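Local structure of monosaccharide ABC transporter substrate-binding protein, CUT2 family (Bradyrhizobium sp., 4YHS) at residues N103-Q108 and V120-I125; G172-K177 and L290-P295; L87-N92 and Q309-L314. The protein probably captures a monosaccharide or related small polar solute outside the inner membrane and hands it to a CUT2-type ABC importer. One frame throughout, in Å; residues are numbered along the deposited sequence. Where two conformers were deposited one is given.

Interaction 1: N103-Q108 and V120-I125; sequences NKQISQ and VIIGAI
Gln-105 reaches from helix 102-115 to the turn that follows strand 119-122, and its carboxamide grips that turn at both ends. An extended chain, with CG opposite the backbone N (chi1 178°), carries the flat amide clear of the helix to lie beside the peptides of residues 123 to 125. On the oxygen side, the backbone N of Ile-125 donates to Gln-105 OE1 at 3.0 Å, arriving in the carbonyl plane on a lone pair. On the nitrogen side, Gln-105 NE2 donates to Gly-123 O, also at 3.0 Å and nearly straight (170°). The acceptor lies in the plane of the glutamine amide, whereas NE2 itself sits 51° above the carbonyl plane of Gly-123. NE2 has a second partner, the hydroxyl of Ser-64. A flipped amide would set N-H against N-H and O against O, which probably fixes its orientation.

The Ile-125 side chain runs alongside that of Gln-105 with the opposite heading. Its CG1 comes to 3.4 Å from Gln-105 OE1, and its CD1 packs on Gln-105 CB at 3.9 Å. At the nitrogen end, Ile-122 CG2 lies 3.9 Å from Gln-105 NE2. A leucine in place of Gln-105 would probably leave Gly-123 O and Ile-125 N without these mates and free the turn to shift.

Helix 102-115 is the connection of a beta-alpha-beta crossover from strand 90-95 to parallel strand 119-122 in the periplasmic binding protein fold, with strand 60-65 between them in the sheet. Strand 144-147 flanks strand 119-122 on its other edge, and Ile-122 packs on Ile-109 of the helix. Within the turn, Ala-124 O accepts a hydrogen bond from Asn-149 ND2, while the Cys-62–Cys-112 disulfide ties the helix to strand 60-65.

Interaction 2: G172-K177 and L290-P295; sequences GSYLAK and LIMAAP
Tyr-174 projects from helix 164-178 across residues 292 and 293, in the region of strand 293-296, where its ring meets the methyl of Ala-293 and the side chain of Met-292, deposited as selenomethionine. The tyrosine CG is anti to the backbone N (chi1 -175°), which swings the ring off the helix toward the strand, and chi2 of 83° stands the ring plane almost upright on the CA-CB-CG plane. The outer half of the ring does the touching: Ala-293 CB lies 3.6 Å from Tyr-174 CE2 and 3.8 Å from CZ, coming in obliquely to the ring.

Met-292 supplies the second wall. Its chain leaves the backbone extended, CG anti to N, then bends at its last torsion (chi3 -95°), which turns CE off the line of the chain. The selenium lies at the ring's edge, near its plane, 4.3 Å from Tyr-174 CE2, and Met-292 CG is 4.0 Å from Tyr-174 OH. The two side chains meet at a slant rather than lying flush. The contact between the segments is therefore apolar; the polar end of the tyrosine is served by Asp-331, whose OD2 is hydrogen-bonded to OH, which probably helps hold the ring in place.

This is structural packing within the periplasmic binding protein fold. Leu-274 of strand 272-275 touches both Tyr-174 and Ala-293, and so does Val-329 of strand 322-331. Strand 293-296 pairs antiparallel with strand 322-331, while Met-292 and Ala-293 also bond through their backbones to Leu-273 and Ala-275; helix 164-178 thus packs where these three strands come together.

Interaction 3: L87-N92 and Q309-L314; sequences LGVKMN and QAVRIL
Leu-87 and Val-89 close on one methyl group of Val-311, at the point where a beta-alpha-beta crossover turns back into its sheet. The unit is strand 60-65, helix 71-87 and parallel strand 90-95, part of the periplasmic binding protein fold, and residues 87 to 92 form its helix-to-strand corner. Leu-87 is the last helical residue. Its CG stands beside the backbone N and anti to the carbonyl carbon (chi1 -74°), and with chi2 at 174° CD1 comes to 4.1 Å from Val-311 CG2; the leucine and valine side chains lie alongside each other with opposite headings.

Gly-88 follows with positive phi (85°) as the C-prime residue of a Schellman motif: its N bonds to Lys-85 O, and Val-89 N bonds to Ser-84 O. A CB at these backbone angles would collide with Leu-87 O, which is reason enough for a glycine. This turn is what brings Val-89 round to the same side as Leu-87.

Val-89 crosses Val-311 at a slant. Its CG1 is anti to the carbonyl carbon and faces helix 299-314, leaving CG2 in the crowded position between the backbone N and the carbonyl carbon. The valine also touches Leu-61 of strand 60-65, Ser-84 and Ala-55, while Leu-52 covers Val-311 from a loop. From Lys-90 the chain runs as a strand, bonded through its backbone to Leu-61 and Val-63, and draws away from helix 299-314.

Both close contacts meet at Val-311 CG2. It lies 4.0 Å from Val-89 CG1, and the directions from it to that atom and to Leu-87 CD1 open at nearly a right angle, the methyls Val-89 CG1 and Leu-87 CD1 being 5.6 Å apart.

How the interactions relate
From the N terminus, residues 87-92 come first and open the longest loop, which closes only when helix 299-314 returns in interaction 3. Nested inside it, interaction 1 closes a short loop from helix 102-115 to strand 119-122. Interaction 2, opened by helix 164-178 and closed at strand 293-296, is nested too, but follows interaction 1 in series, so none cross. All three reach the same mixed sheet. Interactions 1 and 3 share a lobe and touch where Ile-121 CD1 meets Ala-310 CB at 4.2 Å. Interaction 2 lies on the opposite side of the chain's centre from both, yet its strand leads directly into helix 299-314, linking the two sides.

Interaction 1: N103-Q108 and V120-I125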
ATOM      1  N   ASN A 103      19.040 -11.941  -3.503  1.00 22.38           N
ATOM      2  CA  ASN A 103      20.379 -11.871  -4.084  1.00 26.61           C
ATOM      3  C   ASN A 103      20.405 -11.197  -5.442  1.00 26.40           C
ATOM      4  O   ASN A 103      21.369 -10.508  -5.778  1.00 26.39           O
ATOM      5  CB  ASN A 103      20.979 -13.261  -4.188  1.00 24.92           C
ATOM      6  CG  ASN A 103      21.303 -13.839  -2.839  1.00 38.78           C
ATOM      7  OD1 ASN A 103      21.570 -13.101  -1.890  1.00 45.70           O
ATOM      8  ND2 ASN A 103      21.269 -15.167  -2.737  1.00 41.55           N
ATOM      9  N   LYS A 104      19.336 -11.351  -6.215  1.00 21.54           N
ATOM     10  CA  LYS A 104      19.266 -10.696  -7.519  1.00 23.80           C
ATOM     11  C   LYS A 104      19.032  -9.195  -7.312  1.00 18.09           C
ATOM     12  O   LYS A 104      19.593  -8.370  -8.019  1.00 22.48           O
ATOM     13  CB  LYS A 104      18.187 -11.323  -8.391  1.00 27.46           C
ATOM     14  CG  LYS A 104      17.844 -10.538  -9.632  1.00 23.94           C
ATOM     15  CD  LYS A 104      19.009 -10.450 -10.587  1.00 25.36           C
ATOM     16  CE  LYS A 104      19.115 -11.707 -11.451  1.00 52.78           C
ATOM     17  NZ  LYS A 104      19.501 -11.357 -12.851  1.00 65.40           N
ATOM     18  N   GLN A 105      18.263  -8.828  -6.298  1.00 20.64           N
ATOM     19  CA  GLN A 105      18.041  -7.415  -6.048  1.00 20.23           C
ATOM     20  C   GLN A 105      19.354  -6.757  -5.613  1.00 18.00           C
ATOM     21  O   GLN A 105      19.682  -5.666  -6.057  1.00 19.64           O
ATOM     22  CB  GLN A 105      16.952  -7.201  -5.013  1.00 15.64           C
ATOM     23  CG  GLN A 105      16.740  -5.731  -4.715  1.00 15.64           C
ATOM     24  CD  GLN A 105      15.499  -5.471  -3.933  1.00 20.10           C
ATOM     25  OE1 GLN A 105      15.256  -6.119  -2.926  1.00 16.18           O
ATOM     26  NE2 GLN A 105      14.690  -4.503  -4.394  1.00 19.29           N
ATOM     27  N   ILE A 106      20.137  -7.447  -4.789  1.00 20.36           N
ATOM     28  CA  ILE A 106      21.425  -6.930  -4.391  1.00 18.73           C
ATOM     29  C   ILE A 106      22.312  -6.696  -5.618  1.00 23.57           C
ATOM     30  O   ILE A 106      22.877  -5.612  -5.759  1.00 21.99           O
ATOM     31  CB  ILE A 106      22.090  -7.859  -3.364  1.00 20.29           C
ATOM     32  CG1 ILE A 106      21.299  -7.795  -2.046  1.00 21.20           C
ATOM     33  CG2 ILE A 106      23.547  -7.462  -3.134  1.00 25.58           C
ATOM     34  CD1 ILE A 106      21.770  -8.798  -1.001  1.00 30.67           C
ATOM     35  N   SER A 107      22.413  -7.688  -6.505  0.50 23.28           N
ATOM     36  CA  SER A 107      23.266  -7.560  -7.684  0.50 23.78           C
ATOM     37  C   SER A 107      22.747  -6.469  -8.635  0.50 24.34           C
ATOM     38  O   SER A 107      23.541  -5.724  -9.211  0.50 25.00           O
ATOM     39  CB  SER A 107      23.390  -8.905  -8.424  0.50 25.65           C
ATOM     40  OG  SER A 107      22.128  -9.478  -8.715  0.50 25.98           O
ATOM     41  N   GLN A 108      21.429  -6.365  -8.787  1.00 23.85           N
ATOM     42  CA  GLN A 108      20.843  -5.353  -9.677  1.00 20.67           C
ATOM     43  C   GLN A 108      21.126  -3.928  -9.177  1.00 31.36           C
ATOM     44  O   GLN A 108      21.449  -3.031  -9.971  1.00 22.61           O
ATOM     45  CB  GLN A 108      19.332  -5.569  -9.827  1.00 18.95           C
ATOM     46  CG  GLN A 108      18.953  -6.736 -10.693  1.00 20.15           C
ATOM     47  CD  GLN A 108      17.452  -6.915 -10.792  1.00 20.61           C
ATOM     48  OE1 GLN A 108      16.734  -6.841  -9.793  1.00 22.74           O
ATOM     49  NE2 GLN A 108      16.968  -7.170 -12.005  1.00 24.05           N
ATOM     50  N   VAL A 120      19.220   6.072  -5.723  1.00 17.16           N
ATOM     51  CA  VAL A 120      18.609   4.755  -5.782  1.00 18.28           C
ATOM     52  C   VAL A 120      17.296   4.732  -4.974  1.00 19.34           C
ATOM     53  O   VAL A 120      17.285   5.062  -3.797  1.00 17.04           O
ATOM     54  CB  VAL A 120      19.581   3.665  -5.259  1.00 16.00           C
ATOM     55  CG1 VAL A 120      18.910   2.306  -5.310  1.00 20.23           C
ATOM     56  CG2 VAL A 120      20.869   3.644  -6.099  1.00 18.33           C
ATOM     57  N   ILE A 121      16.204   4.333  -5.619  1.00 16.44           N
ATOM     58  CA  ILE A 121      14.904   4.168  -4.988  1.00 17.62           C
ATOM     59  C   ILE A 121      14.647   2.669  -4.900  1.00 20.27           C
ATOM     60  O   ILE A 121      14.727   1.991  -5.892  1.00 15.79           O
ATOM     61  CB  ILE A 121      13.815   4.909  -5.813  1.00 17.29           C
ATOM     62  CG1 ILE A 121      14.108   6.412  -5.799  1.00 18.63           C
ATOM     63  CG2 ILE A 121      12.423   4.649  -5.288  1.00 18.02           C
ATOM     64  CD1 ILE A 121      13.272   7.184  -6.820  1.00 18.01           C
ATOM     65  N   ILE A 122      14.379   2.160  -3.703  1.00 15.04           N
ATOM     66  CA  ILE A 122      14.297   0.712  -3.470  1.00 12.75           C
ATOM     67  C   ILE A 122      12.972   0.279  -2.848  1.00 14.43           C
ATOM     68  O   ILE A 122      12.584   0.780  -1.798  1.00 14.93           O
ATOM     69  CB  ILE A 122      15.409   0.234  -2.514  1.00 17.06           C
ATOM     70  CG1 ILE A 122      16.792   0.574  -3.032  1.00 19.91           C
ATOM     71  CG2 ILE A 122      15.347  -1.286  -2.300  1.00 18.04           C
ATOM     72  CD1 ILE A 122      17.900   0.189  -2.062  1.00 17.07           C
ATOM     73  N   GLY A 123      12.318  -0.688  -3.491  1.00 13.39           N
ATOM     74  CA  GLY A 123      11.248  -1.453  -2.885  1.00 12.72           C
ATOM     75  C   GLY A 123      11.856  -2.763  -2.420  1.00 15.52           C
ATOM     76  O   GLY A 123      12.048  -3.686  -3.211  1.00 15.92           O
ATOM     77  N   ALA A 124      12.180  -2.831  -1.127  1.00 15.65           N
ATOM     78  CA  ALA A 124      13.067  -3.868  -0.615  1.00 18.47           C
ATOM     79  C   ALA A 124      12.401  -5.223  -0.452  1.00 17.60           C
ATOM     80  O   ALA A 124      11.301  -5.325   0.090  1.00 18.91           O
ATOM     81  CB  ALA A 124      13.648  -3.433   0.699  1.00 18.05           C
ATOM     82  N   ILE A 125      13.107  -6.273  -0.877  1.00 16.73           N
ATOM     83  CA  ILE A 125      12.594  -7.614  -0.707  1.00 16.62           C
ATOM     84  C   ILE A 125      12.581  -7.995   0.787  1.00 20.15           C
ATOM     85  O   ILE A 125      11.709  -8.724   1.229  1.00 19.05           O
ATOM     86  CB  ILE A 125      13.422  -8.623  -1.554  1.00 16.63           C
ATOM     87  CG1 ILE A 125      12.935  -8.563  -3.011  1.00 21.17           C
ATOM     88  CG2 ILE A 125      13.310 -10.047  -1.005  1.00 22.44           C
ATOM     89  CD1 ILE A 125      13.826  -9.308  -4.024  1.00 22.67           C
TER

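Interaction 2: G172-K177 and L290-P295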
ATOM      1  N   GLY A 172     -11.450  -0.748  10.226  1.00 22.87           N
ATOM      2  CA  GLY A 172     -12.203  -0.960  11.441  1.00 18.96           C
ATOM      3  C   GLY A 172     -13.036   0.255  11.838  1.00 22.60           C
ATOM      4  O   GLY A 172     -14.196   0.121  12.225  1.00 19.58           O
ATOM      5  N   SER A 173     -12.452   1.447  11.741  1.00 18.88           N
ATOM      6  CA  SER A 173     -13.145   2.683  12.163  1.00 21.91           C
ATOM      7  C   SER A 173     -14.346   2.967  11.303  1.00 17.95           C
ATOM      8  O   SER A 173     -15.367   3.434  11.795  1.00 19.71           O
ATOM      9  CB  SER A 173     -12.199   3.885  12.104  1.00 26.02           C
ATOM     10  OG  SER A 173     -11.240   3.797  13.132  1.00 33.12           O
ATOM     11  N   TYR A 174     -14.192   2.711  10.003  1.00 20.04           N
ATOM     12  CA  TYR A 174     -15.300   2.753   9.047  1.00 22.90           C
ATOM     13  C   TYR A 174     -16.503   1.926   9.538  1.00 23.73           C
ATOM     14  O   TYR A 174     -17.658   2.376   9.533  1.00 22.47           O
ATOM     15  CB  TYR A 174     -14.818   2.234   7.687  1.00 20.46           C
ATOM     16  CG  TYR A 174     -15.833   2.322   6.553  1.00 20.76           C
ATOM     17  CD1 TYR A 174     -16.004   3.507   5.832  1.00 18.78           C
ATOM     18  CD2 TYR A 174     -16.599   1.225   6.189  1.00 20.54           C
ATOM     19  CE1 TYR A 174     -16.926   3.589   4.770  1.00 14.21           C
ATOM     20  CE2 TYR A 174     -17.504   1.298   5.146  1.00 23.10           C
ATOM     21  CZ  TYR A 174     -17.662   2.486   4.439  1.00 18.74           C
ATOM     22  OH  TYR A 174     -18.581   2.510   3.409  1.00 20.55           O
ATOM     23  N   LEU A 175     -16.251   0.702   9.952  1.00 21.00           N
ATOM     24  CA  LEU A 175     -17.341  -0.130  10.456  1.00 18.28           C
ATOM     25  C   LEU A 175     -17.836   0.355  11.815  1.00 23.45           C
ATOM     26  O   LEU A 175     -19.031   0.422  12.064  1.00 26.87           O
ATOM     27  CB  LEU A 175     -16.906  -1.588  10.548  1.00 21.79           C
ATOM     28  CG  LEU A 175     -16.754  -2.297   9.211  1.00 23.36           C
ATOM     29  CD1 LEU A 175     -16.244  -3.677   9.451  1.00 30.89           C
ATOM     30  CD2 LEU A 175     -18.089  -2.354   8.438  1.00 23.01           C
ATOM     31  N   ALA A 176     -16.905   0.692  12.703  1.00 22.58           N
ATOM     32  CA  ALA A 176     -17.293   1.122  14.038  1.00 20.42           C
ATOM     33  C   ALA A 176     -18.200   2.373  14.014  1.00 23.92           C
ATOM     34  O   ALA A 176     -19.086   2.499  14.848  1.00 28.22           O
ATOM     35  CB  ALA A 176     -16.049   1.381  14.871  1.00 23.19           C
ATOM     36  N   LYS A 177     -17.977   3.280  13.056  1.00 25.64           N
ATOM     37  CA  LYS A 177     -18.809   4.475  12.936  1.00 31.02           C
ATOM     38  C   LYS A 177     -20.239   4.108  12.547  1.00 30.37           C
ATOM     39  O   LYS A 177     -21.201   4.722  13.018  1.00 30.20           O
ATOM     40  CB  LYS A 177     -18.215   5.446  11.904  1.00 34.76           C
ATOM     41  CG  LYS A 177     -17.029   6.293  12.389  1.00 42.55           C
ATOM     42  CD  LYS A 177     -16.303   6.889  11.204  1.00 46.12           C
ATOM     43  CE  LYS A 177     -15.412   8.054  11.590  1.00 59.48           C
ATOM     44  NZ  LYS A 177     -13.988   7.654  11.750  1.00 62.17           N
ATOM     45  N   LEU A 290     -20.889  -4.902  -5.205  1.00 19.05           N
ATOM     46  CA  LEU A 290     -20.745  -6.253  -4.638  1.00 17.24           C
ATOM     47  C   LEU A 290     -19.800  -6.290  -3.440  1.00 19.62           C
ATOM     48  O   LEU A 290     -19.887  -7.193  -2.583  1.00 18.88           O
ATOM     49  CB  LEU A 290     -20.240  -7.224  -5.714  1.00 19.05           C
ATOM     50  CG  LEU A 290     -21.110  -7.417  -6.966  1.00 21.63           C
ATOM     51  CD1 LEU A 290     -20.451  -8.418  -7.881  1.00 27.88           C
ATOM     52  CD2 LEU A 290     -22.493  -7.909  -6.601  1.00 21.87           C
ATOM     53  N   ILE A 291     -18.875  -5.340  -3.402  1.00 17.46           N
ATOM     54  CA  ILE A 291     -17.983  -5.164  -2.244  1.00 12.49           C
ATOM     55  C   ILE A 291     -18.261  -3.782  -1.685  1.00 15.27           C
ATOM     56  O   ILE A 291     -18.434  -2.827  -2.453  1.00 16.94           O
ATOM     57  CB  ILE A 291     -16.495  -5.307  -2.628  1.00 16.92           C
ATOM     58  CG1 ILE A 291     -16.204  -6.742  -3.098  1.00 15.45           C
ATOM     59  CG2 ILE A 291     -15.626  -4.930  -1.462  1.00 18.36           C
ATOM     60  CD1 ILE A 291     -14.813  -7.005  -3.527  1.00 14.99           C
HETATM   61  N   MSE A 292     -18.362  -3.652  -0.364  1.00 14.67           N
HETATM   62  CA  MSE A 292     -18.770  -2.377   0.220  1.00 15.52           C
HETATM   63  C   MSE A 292     -17.658  -1.336   0.270  1.00 15.68           C
HETATM   64  O   MSE A 292     -17.884  -0.146  -0.039  1.00 14.93           O
HETATM   65  CB  MSE A 292     -19.297  -2.563   1.640  1.00 13.95           C
HETATM   66  CG  MSE A 292     -19.609  -1.220   2.342  1.00 17.49           C
HETATM   67 SE   MSE A 292     -20.464  -1.626   4.077  1.00 35.26          SE
HETATM   68  CE  MSE A 292     -22.269  -1.465   3.475  1.00 28.59           C
ATOM     69  N   ALA A 293     -16.477  -1.747   0.713  1.00 14.40           N
ATOM     70  CA  ALA A 293     -15.417  -0.766   1.001  1.00 15.78           C
ATOM     71  C   ALA A 293     -14.045  -1.391   1.166  1.00 17.04           C
ATOM     72  O   ALA A 293     -13.928  -2.567   1.530  1.00 16.04           O
ATOM     73  CB  ALA A 293     -15.762   0.004   2.279  1.00 20.29           C
ATOM     74  N   ALA A 294     -13.010  -0.575   0.953  1.00 13.30           N
ATOM     75  CA  ALA A 294     -11.628  -0.937   1.249  1.00 15.14           C
ATOM     76  C   ALA A 294     -10.799   0.356   1.329  1.00 13.55           C
ATOM     77  O   ALA A 294     -11.093   1.299   0.623  1.00 14.47           O
ATOM     78  CB  ALA A 294     -11.051  -1.870   0.163  1.00 11.29           C
ATOM     79  N   PRO A 295      -9.754   0.376   2.163  1.00 17.06           N
ATOM     80  CA  PRO A 295      -8.851   1.536   2.190  1.00 14.22           C
ATOM     81  C   PRO A 295      -7.919   1.551   0.987  1.00 14.37           C
ATOM     82  O   PRO A 295      -7.587   0.490   0.445  1.00 14.71           O
ATOM     83  CB  PRO A 295      -8.049   1.332   3.461  1.00 12.49           C
ATOM     84  CG  PRO A 295      -7.966  -0.137   3.615  1.00 16.72           C
ATOM     85  CD  PRO A 295      -9.324  -0.666   3.124  1.00 13.72           C
TER

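Interaction 3: L87-N92 and Q309-L314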
ATOM      1  N   LEU A  87       8.783  15.536 -13.957  1.00 16.57           N
ATOM      2  CA  LEU A  87       9.895  16.340 -13.393  1.00 17.29           C
ATOM      3  C   LEU A  87      11.027  16.521 -14.379  1.00 18.43           C
ATOM      4  O   LEU A  87      11.863  17.419 -14.220  1.00 24.66           O
ATOM      5  CB  LEU A  87      10.435  15.694 -12.108  1.00 23.99           C
ATOM      6  CG  LEU A  87       9.534  15.829 -10.871  1.00 17.08           C
ATOM      7  CD1 LEU A  87      10.098  15.021  -9.695  1.00 17.38           C
ATOM      8  CD2 LEU A  87       9.334  17.281 -10.501  1.00 27.32           C
ATOM      9  N   GLY A  88      11.048  15.703 -15.425  1.00 20.19           N
ATOM     10  CA  GLY A  88      12.130  15.774 -16.403  1.00 23.34           C
ATOM     11  C   GLY A  88      13.380  14.980 -16.050  1.00 27.40           C
ATOM     12  O   GLY A  88      14.494  15.383 -16.413  1.00 31.70           O
ATOM     13  N   VAL A  89      13.226  13.845 -15.373  1.00 18.39           N
ATOM     14  CA  VAL A  89      14.406  13.092 -14.943  1.00 24.31           C
ATOM     15  C   VAL A  89      14.378  11.727 -15.617  1.00 23.65           C
ATOM     16  O   VAL A  89      13.372  11.357 -16.211  1.00 22.79           O
ATOM     17  CB  VAL A  89      14.482  12.977 -13.393  1.00 19.11           C
ATOM     18  CG1 VAL A  89      14.679  14.367 -12.782  1.00 25.71           C
ATOM     19  CG2 VAL A  89      13.253  12.270 -12.812  1.00 18.30           C
ATOM     20  N   LYS A  90      15.497  11.013 -15.545  1.00 21.87           N
ATOM     21  CA  LYS A  90      15.677   9.727 -16.222  1.00 20.23           C
ATOM     22  C   LYS A  90      15.634   8.586 -15.248  1.00 27.54           C
ATOM     23  O   LYS A  90      16.519   8.444 -14.409  1.00 34.12           O
ATOM     24  CB  LYS A  90      17.021   9.659 -16.963  1.00 22.03           C
ATOM     25  CG  LYS A  90      17.318  10.797 -17.946  1.00 52.88           C
ATOM     26  CD  LYS A  90      18.647  10.540 -18.696  1.00 60.77           C
ATOM     27  CE  LYS A  90      19.575  11.771 -18.744  1.00 63.04           C
ATOM     28  NZ  LYS A  90      20.381  11.986 -17.489  1.00 58.14           N
HETATM   29  N   MSE A  91      14.607   7.765 -15.383  1.00 27.37           N
HETATM   30  CA  MSE A  91      14.433   6.589 -14.548  1.00 24.26           C
HETATM   31  C   MSE A  91      15.008   5.377 -15.265  1.00 26.72           C
HETATM   32  O   MSE A  91      14.842   5.236 -16.466  1.00 24.36           O
HETATM   33  CB  MSE A  91      12.945   6.363 -14.237  1.00 20.16           C
HETATM   34  CG  MSE A  91      12.619   4.907 -13.810  1.00 36.23           C
HETATM   35 SE   MSE A  91      10.743   4.572 -13.786  1.00 47.98          SE
HETATM   36  CE  MSE A  91      10.607   4.200 -15.698  1.00 29.74           C
ATOM     37  N   ASN A  92      15.697   4.520 -14.520  1.00 21.09           N
ATOM     38  CA  ASN A  92      16.139   3.215 -15.023  1.00 23.19           C
ATOM     39  C   ASN A  92      15.605   2.217 -14.006  1.00 17.78           C
ATOM     40  O   ASN A  92      16.106   2.158 -12.881  1.00 20.02           O
ATOM     41  CB  ASN A  92      17.673   3.170 -15.167  1.00 32.49           C
ATOM     42  CG  ASN A  92      18.247   1.772 -15.039  1.00 51.85           C
ATOM     43  OD1 ASN A  92      17.777   0.826 -15.675  1.00 54.18           O
ATOM     44  ND2 ASN A  92      19.287   1.636 -14.216  1.00 63.18           N
ATOM     45  N   GLN A 309      11.133  13.138  -3.683  1.00 16.54           N
ATOM     46  CA  GLN A 309      12.095  13.143  -2.605  1.00 19.48           C
ATOM     47  C   GLN A 309      13.552  13.037  -3.127  1.00 23.44           C
ATOM     48  O   GLN A 309      14.442  13.786  -2.696  1.00 17.40           O
ATOM     49  CB  GLN A 309      11.805  11.986  -1.649  1.00 13.63           C
ATOM     50  CG  GLN A 309      10.679  12.219  -0.626  1.00 13.97           C
ATOM     51  CD  GLN A 309      10.314  10.949   0.084  1.00 17.27           C
ATOM     52  OE1 GLN A 309      10.430   9.865  -0.489  1.00 14.50           O
ATOM     53  NE2 GLN A 309       9.925  11.058   1.347  1.00 16.62           N
ATOM     54  N   ALA A 310      13.798  12.085  -4.024  1.00 23.13           N
ATOM     55  CA  ALA A 310      15.142  11.877  -4.554  1.00 19.03           C
ATOM     56  C   ALA A 310      15.654  13.152  -5.197  1.00 21.28           C
ATOM     57  O   ALA A 310      16.781  13.568  -4.957  1.00 22.43           O
ATOM     58  CB  ALA A 310      15.170  10.755  -5.557  1.00 19.25           C
ATOM     59  N   VAL A 311      14.814  13.766  -6.020  1.00 19.21           N
ATOM     60  CA  VAL A 311      15.212  14.975  -6.752  1.00 21.49           C
ATOM     61  C   VAL A 311      15.508  16.103  -5.759  1.00 18.33           C
ATOM     62  O   VAL A 311      16.537  16.777  -5.857  1.00 20.38           O
ATOM     63  CB  VAL A 311      14.116  15.367  -7.773  1.00 18.63           C
ATOM     64  CG1 VAL A 311      14.410  16.735  -8.418  1.00 22.44           C
ATOM     65  CG2 VAL A 311      14.010  14.256  -8.870  1.00 19.49           C
ATOM     66  N   ARG A 312      14.647  16.271  -4.766  1.00 19.38           N
ATOM     67  CA  ARG A 312      14.842  17.351  -3.784  1.00 21.37           C
ATOM     68  C   ARG A 312      16.186  17.189  -3.051  1.00 22.13           C
ATOM     69  O   ARG A 312      16.925  18.164  -2.861  1.00 28.68           O
ATOM     70  CB  ARG A 312      13.684  17.391  -2.775  1.00 20.88           C
ATOM     71  CG  ARG A 312      12.377  17.950  -3.324  1.00 28.79           C
ATOM     72  CD  ARG A 312      11.185  17.730  -2.352  1.00 18.69           C
ATOM     73  NE  ARG A 312      10.011  18.463  -2.816  1.00 20.40           N
ATOM     74  CZ  ARG A 312       9.848  19.778  -2.692  1.00 26.38           C
ATOM     75  NH1 ARG A 312      10.793  20.520  -2.105  1.00 23.84           N
ATOM     76  NH2 ARG A 312       8.737  20.367  -3.155  1.00 21.68           N
ATOM     77  N   ILE A 313      16.493  15.952  -2.661  1.00 25.12           N
ATOM     78  CA  ILE A 313      17.750  15.647  -1.979  1.00 29.37           C
ATOM     79  C   ILE A 313      18.917  15.988  -2.907  1.00 31.43           C
ATOM     80  O   ILE A 313      19.835  16.730  -2.529  1.00 20.88           O
ATOM     81  CB  ILE A 313      17.775  14.158  -1.539  1.00 19.14           C
ATOM     82  CG1 ILE A 313      16.768  13.909  -0.422  1.00 20.71           C
ATOM     83  CG2 ILE A 313      19.158  13.703  -1.054  1.00 23.17           C
ATOM     84  CD1 ILE A 313      16.425  12.450  -0.258  1.00 23.78           C
ATOM     85  N   LEU A 314      18.875  15.488  -4.136  1.00 22.48           N
ATOM     86  CA  LEU A 314      19.969  15.721  -5.085  1.00 28.51           C
ATOM     87  C   LEU A 314      20.187  17.220  -5.332  1.00 26.30           C
ATOM     88  O   LEU A 314      21.313  17.673  -5.613  1.00 25.42           O
ATOM     89  CB  LEU A 314      19.695  15.003  -6.420  1.00 22.25           C
ATOM     90  CG  LEU A 314      19.833  13.478  -6.399  1.00 18.04           C
ATOM     91  CD1 LEU A 314      19.175  12.899  -7.611  1.00 18.96           C
ATOM     92  CD2 LEU A 314      21.293  13.132  -6.394  1.00 24.40           C
TER